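Local atomic coordinates of 3-oxo-tetronate kinase (Salmonella typhimurium, PDB entry 3DQQ), a protein that probably catalyses the ATP-dependent phosphorylation of 3-oxo-tetronate to 3-oxo-tetronate 4-phosphate, as a member of the four-carbon acid sugar kinase family. Residues Leu3-Ile8 with Cys77-Phe82; Asn25-Val30 with Cys44-Ile49; Ala269-His274 with Ser410-Ala415. All coordinates share one frame; numbering follows the deposited sequence.

Interaction 1: Leu3-Ile8 with Cys77-Phe82; sequences LKIGVI and CQQVYF
The ring of Phe82 presents its edge to the neighbouring strand: CD1 lies 3.5 Å from Ile8 O, with the oxygen in the plane of the ring, while the ring itself packs against helix 96-106. Tyr81, one residue earlier, sends its ring to the other face of the sheet, against Leu226 and Leu230, and its OH bonds to Gly223 O. These rings belong to a parallel beta pair in the sugar-binding N-terminal domain, strand 5-8 beside strand 79-82 at 25°. Gly6 is gripped at both ends, its N donating to Gln79 O and its O accepting from Tyr81 N; Ile8 N then reaches Tyr81 O. Beta-branched Ile5 and Val7 suit the extended chain and lie alongside Tyr81, both touching its CB with their CG2 methyls. Next to Ile5, Gln79 runs extended, and its NE2 is satisfied by Ala217 O and Leu214 O. On the Phe82 side, the Ile8 and Val80 side chains cross obliquely, Ile8 CD1 4.1 Å from Val80 CG1. Gly6 suits its place, since without a side chain it lets Cys77 SG, anti to its own backbone N (chi1 -170°), lie 3.6 Å from Gly6 N.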
loop_
_atom_site.group_PDB
_atom_site.type_symbol
_atom_site.label_atom_id
_atom_site.label_comp_id
_atom_site.label_asym_id
_atom_site.label_seq_id
_atom_site.Cartn_x
_atom_site.Cartn_y
_atom_site.Cartn_z
ATOM N N LEU A 3 33.261 15.973 21.788
ATOM C CA LEU A 3 32.144 15.168 21.304
ATOM C C LEU A 3 31.466 14.453 22.475
ATOM O O LEU A 3 31.973 13.461 22.980
ATOM C CB LEU A 3 32.679 14.182 20.285
ATOM C CG LEU A 3 31.712 13.231 19.592
ATOM C CD1 LEU A 3 30.438 13.927 19.254
ATOM C CD2 LEU A 3 32.360 12.681 18.341
ATOM N N LYS A 4 30.341 14.977 22.940
ATOM C CA LYS A 4 29.737 14.479 24.164
ATOM C C LYS A 4 28.968 13.166 24.002
ATOM O O LYS A 4 29.135 12.258 24.778
ATOM C CB LYS A 4 28.767 15.492 24.717
ATOM C CG LYS A 4 29.359 16.756 25.235
ATOM C CD LYS A 4 28.198 17.546 25.908
ATOM C CE LYS A 4 28.600 18.885 26.532
ATOM N NZ LYS A 4 29.096 19.880 25.570
ATOM N N ILE A 5 28.097 13.096 23.014
ATOM C CA ILE A 5 27.303 11.911 22.752
ATOM C C ILE A 5 27.573 11.523 21.310
ATOM O O ILE A 5 27.575 12.381 20.425
ATOM C CB ILE A 5 25.772 12.171 22.985
ATOM C CG1 ILE A 5 25.579 12.674 24.424
ATOM C CG2 ILE A 5 24.946 10.923 22.744
ATOM C CD1 ILE A 5 24.213 13.250 24.782
ATOM N N GLY A 6 27.824 10.232 21.092
ATOM C CA GLY A 6 27.986 9.668 19.754
ATOM C C GLY A 6 26.889 8.636 19.583
ATOM O O GLY A 6 26.880 7.606 20.279
ATOM N N VAL A 7 25.944 8.907 18.691
ATOM C CA VAL A 7 24.840 8.007 18.521
ATOM C C VAL A 7 25.143 7.066 17.373
ATOM O O VAL A 7 25.538 7.526 16.326
ATOM C CB VAL A 7 23.570 8.789 18.215
ATOM C CG1 VAL A 7 22.363 7.812 17.900
ATOM C CG2 VAL A 7 23.323 9.759 19.353
ATOM N N ILE A 8 24.981 5.763 17.561
ATOM C CA ILE A 8 24.977 4.845 16.417
ATOM C C ILE A 8 23.527 4.425 16.233
ATOM O O ILE A 8 22.980 3.809 17.103
ATOM C CB ILE A 8 25.866 3.619 16.680
ATOM C CG1 ILE A 8 27.281 4.056 17.000
ATOM C CG2 ILE A 8 25.847 2.634 15.541
ATOM C CD1 ILE A 8 28.099 2.944 17.634
ATOM N N CYS A 77 34.856 10.686 21.627
ATOM C CA CYS A 77 33.526 10.483 22.163
ATOM C C CYS A 77 33.423 10.119 23.654
ATOM O O CYS A 77 34.005 9.150 24.138
ATOM C CB CYS A 77 32.880 9.379 21.352
ATOM S SG CYS A 77 31.179 9.203 21.694
ATOM N N GLN A 78 32.620 10.868 24.380
ATOM C CA GLN A 78 32.499 10.672 25.833
ATOM C C GLN A 78 31.437 9.680 26.209
ATOM O O GLN A 78 31.593 9.017 27.215
ATOM C CB GLN A 78 32.138 11.974 26.536
ATOM C CG GLN A 78 33.091 13.111 26.284
ATOM C CD GLN A 78 34.200 13.084 27.271
ATOM O OE1 GLN A 78 35.223 12.424 26.997
ATOM N NE2 GLN A 78 34.028 13.803 28.449
ATOM N N GLN A 79 30.361 9.606 25.443
ATOM C CA GLN A 79 29.296 8.646 25.677
ATOM C C GLN A 79 28.765 8.076 24.383
ATOM O O GLN A 79 28.587 8.795 23.460
ATOM C CB GLN A 79 28.159 9.340 26.374
ATOM C CG GLN A 79 26.881 8.504 26.514
ATOM C CD GLN A 79 25.927 9.147 27.505
ATOM O OE1 GLN A 79 25.213 10.070 27.170
ATOM N NE2 GLN A 79 25.969 8.697 28.752
ATOM N N VAL A 80 28.444 6.787 24.333
ATOM C CA VAL A 80 27.972 6.196 23.114
ATOM C C VAL A 80 26.547 5.798 23.349
ATOM O O VAL A 80 26.192 5.299 24.417
ATOM C CB VAL A 80 28.801 4.980 22.725
ATOM C CG1 VAL A 80 28.193 4.259 21.507
ATOM C CG2 VAL A 80 30.280 5.360 22.488
ATOM N N TYR A 81 25.730 5.968 22.323
ATOM C CA TYR A 81 24.302 5.766 22.424
ATOM C C TYR A 81 23.842 4.974 21.257
ATOM O O TYR A 81 23.912 5.440 20.128
ATOM C CB TYR A 81 23.634 7.106 22.329
ATOM C CG TYR A 81 22.183 7.098 22.665
ATOM C CD1 TYR A 81 21.730 7.788 23.767
ATOM C CD2 TYR A 81 21.250 6.455 21.865
ATOM C CE1 TYR A 81 20.404 7.833 24.087
ATOM C CE2 TYR A 81 19.914 6.475 22.184
ATOM C CZ TYR A 81 19.497 7.173 23.304
ATOM O OH TYR A 81 18.176 7.243 23.679
ATOM N N PHE A 82 23.343 3.782 21.519
ATOM C CA PHE A 82 22.861 2.918 20.474
ATOM C C PHE A 82 21.394 3.200 20.325
ATOM O O PHE A 82 20.624 2.973 21.230
ATOM C CB PHE A 82 23.119 1.474 20.874
ATOM C CG PHE A 82 22.560 0.469 19.935
ATOM C CD1 PHE A 82 22.461 0.725 18.578
ATOM C CD2 PHE A 82 22.169 -0.771 20.407
ATOM C CE1 PHE A 82 21.935 -0.244 17.696
ATOM C CE2 PHE A 82 21.668 -1.747 19.540
ATOM C CZ PHE A 82 21.560 -1.479 18.170
#

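Interaction 2: Asn25-Val30 with Cys44-Ile49; sequences NGMPTV and CDAVVI
Two parallel strands of the sugar-binding N-terminal domain begin side by side here, with Thr29 paired to Ala46 and Val30 to Val47, and the carbonyl of Pro28 gathers two amides at the entry: Asp45 N at 2.8 Å, lying above the carbonyl plane, and Ala46 N at 3.2 Å, within it. Val30 then bonds through both its N, to Ala46 O, and its O, to Val48 N, the latter nearly straight at 166°. Besides contributing its carbonyl, Pro28 lays its ring alongside Asp45, with CD near OD2. Cys44 holds SG between its backbone N and carbonyl carbon (chi1 60°), a crowded position that brings the sulfur to 3.6 Å from Val30 CG2. On the other face, Thr29 divides its branches. OG1, beside the backbone N, donates to Met27 O at 2.8 Å, so the buried hydroxyl is satisfied locally; CG2 is anti to that N, and the Thr29 and Val48 side chains cross obliquely, Thr29 CG2 3.8 Å from Val48 CG2. The small CB of Ala46 leaves room for Thr29 OG1 and Met27 SD to approach it together, and Met27 CG leans on Asp45 CB. Gly26, with positive phi, is the C' residue of the Schellman motif that ends helix 12-24 and turns the chain into the strand. That helix packs on Thr29 and Ala46, helix 58-74 lies against Val47 and Ile49, and Met27 touches Trp234 of helix 224-235; strand 5-9 flanks 46-50, while Thr29 pairs onward with Ile379 of strand 376-382.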
loop_
_atom_site.group_PDB
_atom_site.type_symbol
_atom_site.label_atom_id
_atom_site.label_comp_id
_atom_site.label_asym_id
_atom_site.label_seq_id
_atom_site.Cartn_x
_atom_site.Cartn_y
_atom_site.Cartn_z
ATOM N N ASN A 25 16.764 20.268 22.197
ATOM C CA ASN A 25 17.016 20.392 23.614
ATOM C C ASN A 25 18.406 20.892 23.879
ATOM O O ASN A 25 18.943 20.644 24.949
ATOM C CB ASN A 25 16.763 19.058 24.286
ATOM C CG ASN A 25 15.305 18.705 24.308
ATOM O OD1 ASN A 25 14.617 19.125 25.195
ATOM N ND2 ASN A 25 14.821 17.965 23.331
ATOM N N GLY A 26 18.988 21.594 22.907
ATOM C CA GLY A 26 20.182 22.437 23.112
ATOM C C GLY A 26 21.542 21.903 22.688
ATOM O O GLY A 26 22.563 22.525 22.950
ATOM N N MET A 27 21.593 20.741 22.064
ATOM C CA MET A 27 22.869 20.154 21.713
ATOM C C MET A 27 22.967 20.159 20.167
ATOM O O MET A 27 22.241 19.423 19.476
ATOM C CB MET A 27 22.966 18.761 22.335
ATOM C CG MET A 27 24.361 18.124 22.353
ATOM S SD MET A 27 24.363 16.542 23.271
ATOM C CE MET A 27 23.740 17.170 24.806
ATOM N N PRO A 28 23.812 21.049 19.621
ATOM C CA PRO A 28 24.154 21.093 18.213
ATOM C C PRO A 28 24.628 19.758 17.713
ATOM O O PRO A 28 25.454 19.160 18.340
ATOM C CB PRO A 28 25.320 22.074 18.181
ATOM C CG PRO A 28 25.043 22.952 19.230
ATOM C CD PRO A 28 24.504 22.112 20.347
ATOM N N THR A 29 24.146 19.316 16.570
ATOM C CA THR A 29 24.320 17.933 16.165
ATOM C C THR A 29 24.479 17.823 14.650
ATOM O O THR A 29 23.695 18.381 13.911
ATOM C CB THR A 29 23.076 17.115 16.562
ATOM O OG1 THR A 29 22.906 17.205 17.976
ATOM C CG2 THR A 29 23.212 15.659 16.132
ATOM N N VAL A 30 25.483 17.088 14.202
ATOM C CA VAL A 30 25.621 16.730 12.818
ATOM C C VAL A 30 25.182 15.268 12.665
ATOM O O VAL A 30 25.492 14.465 13.519
ATOM C CB VAL A 30 27.073 16.824 12.410
ATOM C CG1 VAL A 30 27.260 16.028 11.126
ATOM C CG2 VAL A 30 27.509 18.283 12.315
ATOM N N CYS A 44 29.436 21.146 16.239
ATOM C CA CYS A 44 28.484 20.304 16.978
ATOM C C CYS A 44 29.033 19.579 18.206
ATOM O O CYS A 44 30.210 19.310 18.292
ATOM C CB CYS A 44 27.949 19.248 16.055
ATOM S SG CYS A 44 29.268 18.204 15.420
ATOM N N ASP A 45 28.143 19.230 19.131
ATOM C CA ASP A 45 28.523 18.514 20.343
ATOM C C ASP A 45 28.132 17.058 20.312
ATOM O O ASP A 45 28.603 16.294 21.122
ATOM C CB ASP A 45 27.855 19.128 21.562
ATOM C CG ASP A 45 28.227 20.597 21.772
ATOM O OD1 ASP A 45 29.292 21.079 21.298
ATOM O OD2 ASP A 45 27.426 21.277 22.451
ATOM N N ALA A 46 27.231 16.693 19.410
ATOM C CA ALA A 46 26.806 15.317 19.211
ATOM C C ALA A 46 26.991 14.981 17.728
ATOM O O ALA A 46 26.875 15.847 16.897
ATOM C CB ALA A 46 25.367 15.146 19.625
ATOM N N VAL A 47 27.331 13.731 17.435
ATOM C CA VAL A 47 27.293 13.211 16.098
ATOM C C VAL A 47 26.379 11.996 16.063
ATOM O O VAL A 47 26.520 11.117 16.873
ATOM C CB VAL A 47 28.685 12.826 15.585
ATOM C CG1 VAL A 47 28.584 12.259 14.168
ATOM C CG2 VAL A 47 29.567 14.014 15.578
ATOM N N VAL A 48 25.446 11.952 15.126
ATOM C CA VAL A 48 24.589 10.794 14.981
ATOM C C VAL A 48 25.018 10.106 13.701
ATOM O O VAL A 48 24.905 10.678 12.635
ATOM C CB VAL A 48 23.112 11.199 14.899
ATOM C CG1 VAL A 48 22.270 9.990 14.587
ATOM C CG2 VAL A 48 22.692 11.907 16.185
ATOM N N ILE A 49 25.565 8.899 13.811
ATOM C CA ILE A 49 25.918 8.101 12.646
ATOM C C ILE A 49 24.744 7.205 12.269
ATOM O O ILE A 49 24.278 6.395 13.073
ATOM C CB ILE A 49 27.131 7.211 12.926
ATOM C CG1 ILE A 49 28.358 8.062 13.247
ATOM C CG2 ILE A 49 27.395 6.267 11.740
ATOM C CD1 ILE A 49 29.381 7.319 14.060
#

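Interaction 3: Ala269-His274 with Ser410-Ala415; sequences AFYRQH and SFFIRA
Ile413 leaves its helix with CG1 anti to the carbonyl carbon (chi1 -68°), which swings the longer branch across to segment 269-274. CG1 comes first to the edge of Tyr271, in the plane of the ring, 3.8 Å from CD2. At the tip, CD1 meets two more rings: it approaches Phe270 CE2 obliquely at 3.6 Å and sits over a face of His274 in a CH-pi contact, 4.1 Å from the ring centroid. A slender branched aliphatic chain can touch three rings in this way along its length. The contact joins the C-terminal end of helix 262-271 to the first turn of helix 411-417 in the nucleotide-binding C-terminal domain, where Ser410 occupies the N-cap position. Phe412 CB lies over one face of Tyr271, 3.5 Å from Tyr271 CD2, and its ring turns an edge to that same tyrosine in a T-shaped stack, the centroids 5.7 Å apart and the planes at 73°. Beyond them, Phe412 rests on Ile358 and Ala360 of strand 356-360, and its side chain is about 8 Å from that of Ser259, a probable ATP-binding residue. Tyrosine suits position 271 because one face and an edge pack against Phe412 and Ile413 while its OH bonds to Ala310 O. Small Ser410 lets Phe270 CE2 close to 3.6 Å from its CB, and directs OG to Asp408 OD2.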
loop_
_atom_site.group_PDB
_atom_site.type_symbol
_atom_site.label_atom_id
_atom_site.label_comp_id
_atom_site.label_asym_id
_atom_site.label_seq_id
_atom_site.Cartn_x
_atom_site.Cartn_y
_atom_site.Cartn_z
ATOM N N ALA A 269 -1.692 17.858 -3.375
ATOM C CA ALA A 269 -2.995 18.426 -3.782
ATOM C C ALA A 269 -3.134 19.869 -3.257
ATOM O O ALA A 269 -3.566 20.760 -3.984
ATOM C CB ALA A 269 -4.111 17.564 -3.305
ATOM N N PHE A 270 -2.695 20.106 -2.024
ATOM C CA PHE A 270 -2.779 21.429 -1.396
ATOM C C PHE A 270 -1.807 22.406 -2.029
ATOM O O PHE A 270 -2.220 23.403 -2.616
ATOM C CB PHE A 270 -2.503 21.300 0.109
ATOM C CG PHE A 270 -2.495 22.616 0.849
ATOM C CD1 PHE A 270 -3.687 23.211 1.246
ATOM C CD2 PHE A 270 -1.284 23.234 1.184
ATOM C CE1 PHE A 270 -3.684 24.417 1.942
ATOM C CE2 PHE A 270 -1.259 24.451 1.887
ATOM C CZ PHE A 270 -2.464 25.048 2.263
ATOM N N TYR A 271 -0.519 22.083 -1.939
ATOM C CA TYR A 271 0.536 22.935 -2.465
ATOM C C TYR A 271 0.365 23.353 -3.922
ATOM O O TYR A 271 0.777 24.462 -4.293
ATOM C CB TYR A 271 1.884 22.250 -2.327
ATOM C CG TYR A 271 3.061 23.164 -2.563
ATOM C CD1 TYR A 271 3.896 22.987 -3.655
ATOM C CD2 TYR A 271 3.339 24.205 -1.683
ATOM C CE1 TYR A 271 4.985 23.819 -3.871
ATOM C CE2 TYR A 271 4.419 25.045 -1.885
ATOM C CZ TYR A 271 5.245 24.854 -2.984
ATOM O OH TYR A 271 6.317 25.693 -3.184
ATOM N N ARG A 272 -0.217 22.488 -4.754
ATOM C CA ARG A 272 -0.229 22.739 -6.208
ATOM C C ARG A 272 -1.171 23.902 -6.613
ATOM O O ARG A 272 -1.065 24.457 -7.699
ATOM C CB ARG A 272 -0.553 21.453 -6.983
ATOM C CG ARG A 272 -1.967 21.336 -7.388
ATOM C CD ARG A 272 -2.454 19.915 -7.660
ATOM N NE ARG A 272 -1.532 18.940 -8.265
ATOM C CZ ARG A 272 -1.074 18.980 -9.508
ATOM N NH1 ARG A 272 -1.368 19.994 -10.307
ATOM N NH2 ARG A 272 -0.277 18.026 -9.934
ATOM N N GLN A 273 -2.082 24.245 -5.708
ATOM C CA GLN A 273 -2.906 25.442 -5.812
ATOM C C GLN A 273 -2.174 26.725 -5.511
ATOM O O GLN A 273 -2.695 27.796 -5.787
ATOM C CB GLN A 273 -4.069 25.316 -4.848
ATOM C CG GLN A 273 -4.997 24.234 -5.316
ATOM C CD GLN A 273 -5.980 23.810 -4.288
ATOM O OE1 GLN A 273 -5.799 22.779 -3.657
ATOM N NE2 GLN A 273 -7.046 24.588 -4.111
ATOM N N HIS A 274 -0.985 26.631 -4.939
ATOM C CA HIS A 274 -0.268 27.809 -4.503
ATOM C C HIS A 274 1.019 28.043 -5.247
ATOM O O HIS A 274 1.607 29.112 -5.127
ATOM C CB HIS A 274 0.047 27.705 -3.019
ATOM C CG HIS A 274 -1.170 27.572 -2.168
ATOM N ND1 HIS A 274 -1.872 28.660 -1.702
ATOM C CD2 HIS A 274 -1.822 26.477 -1.709
ATOM C CE1 HIS A 274 -2.906 28.243 -0.992
ATOM N NE2 HIS A 274 -2.897 26.921 -0.977
ATOM N N SER A 410 -0.106 21.350 5.004
ATOM C CA SER A 410 0.579 22.519 4.475
ATOM C C SER A 410 2.104 22.454 4.592
ATOM O O SER A 410 2.783 23.466 4.427
ATOM C CB SER A 410 0.046 23.763 5.178
ATOM O OG SER A 410 0.367 23.701 6.548
ATOM N N PHE A 411 2.644 21.272 4.845
ATOM C CA PHE A 411 4.080 21.104 5.029
ATOM C C PHE A 411 4.953 21.879 4.047
ATOM O O PHE A 411 5.861 22.613 4.460
ATOM C CB PHE A 411 4.433 19.641 4.923
ATOM C CG PHE A 411 5.912 19.355 5.048
ATOM C CD1 PHE A 411 6.536 19.384 6.275
ATOM C CD2 PHE A 411 6.660 19.001 3.941
ATOM C CE1 PHE A 411 7.874 19.102 6.386
ATOM C CE2 PHE A 411 7.980 18.727 4.055
ATOM C CZ PHE A 411 8.594 18.792 5.282
ATOM N N PHE A 412 4.676 21.725 2.756
ATOM C CA PHE A 412 5.513 22.325 1.729
ATOM C C PHE A 412 5.466 23.846 1.770
ATOM O O PHE A 412 6.428 24.511 1.325
ATOM C CB PHE A 412 5.091 21.881 0.324
ATOM C CG PHE A 412 5.231 20.421 0.054
ATOM C CD1 PHE A 412 6.310 19.709 0.493
ATOM C CD2 PHE A 412 4.300 19.772 -0.704
ATOM C CE1 PHE A 412 6.433 18.363 0.225
ATOM C CE2 PHE A 412 4.433 18.398 -0.986
ATOM C CZ PHE A 412 5.500 17.711 -0.521
ATOM N N ILE A 413 4.351 24.407 2.250
ATOM C CA ILE A 413 4.313 25.850 2.484
ATOM C C ILE A 413 5.080 26.200 3.762
ATOM O O ILE A 413 5.921 27.092 3.744
ATOM C CB ILE A 413 2.891 26.422 2.580
ATOM C CG1 ILE A 413 2.197 26.346 1.240
ATOM C CG2 ILE A 413 2.937 27.869 2.928
ATOM C CD1 ILE A 413 0.947 27.155 1.181
ATOM N N ARG A 414 4.817 25.493 4.858
ATOM C CA ARG A 414 5.409 25.887 6.132
ATOM C C ARG A 414 6.902 25.837 6.041
ATOM O O ARG A 414 7.560 26.769 6.480
ATOM C CB ARG A 414 4.889 25.045 7.297
ATOM C CG ARG A 414 3.347 25.243 7.447
ATOM C CD ARG A 414 2.739 24.768 8.784
ATOM N NE ARG A 414 3.259 23.449 9.155
ATOM C CZ ARG A 414 4.297 23.240 9.968
ATOM N NH1 ARG A 414 4.962 24.249 10.537
ATOM N NH2 ARG A 414 4.663 21.988 10.215
ATOM N N ALA A 415 7.418 24.781 5.410
ATOM C CA ALA A 415 8.845 24.623 5.168
ATOM C C ALA A 415 9.501 25.908 4.672
ATOM O O ALA A 415 10.657 26.167 4.941
ATOM C CB ALA A 415 9.055 23.524 4.156
#

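Interactions 1 and 2 are parts of one run of parallel strands in the N-terminal domain. Their centres are 10 Å apart, and strand 5-9 lies between 79-83 and 46-50; the two contacts meet through probable hydrogen bonds from Lys4 N to Asp45 O (2.8 Å) and Ile49 N to Val7 O (2.9 Å). Along the chain, interaction 2 is nested inside the loop that interaction 1 closes. Interaction 3 belongs to the C-terminal domain, its centre 37 Å from that of interaction 1 and 30 Å from that of interaction 2, with nearest atoms about 22 and 17 Å away. It alone approaches the probable ATP site, whereas the two strand pairings lie away from it.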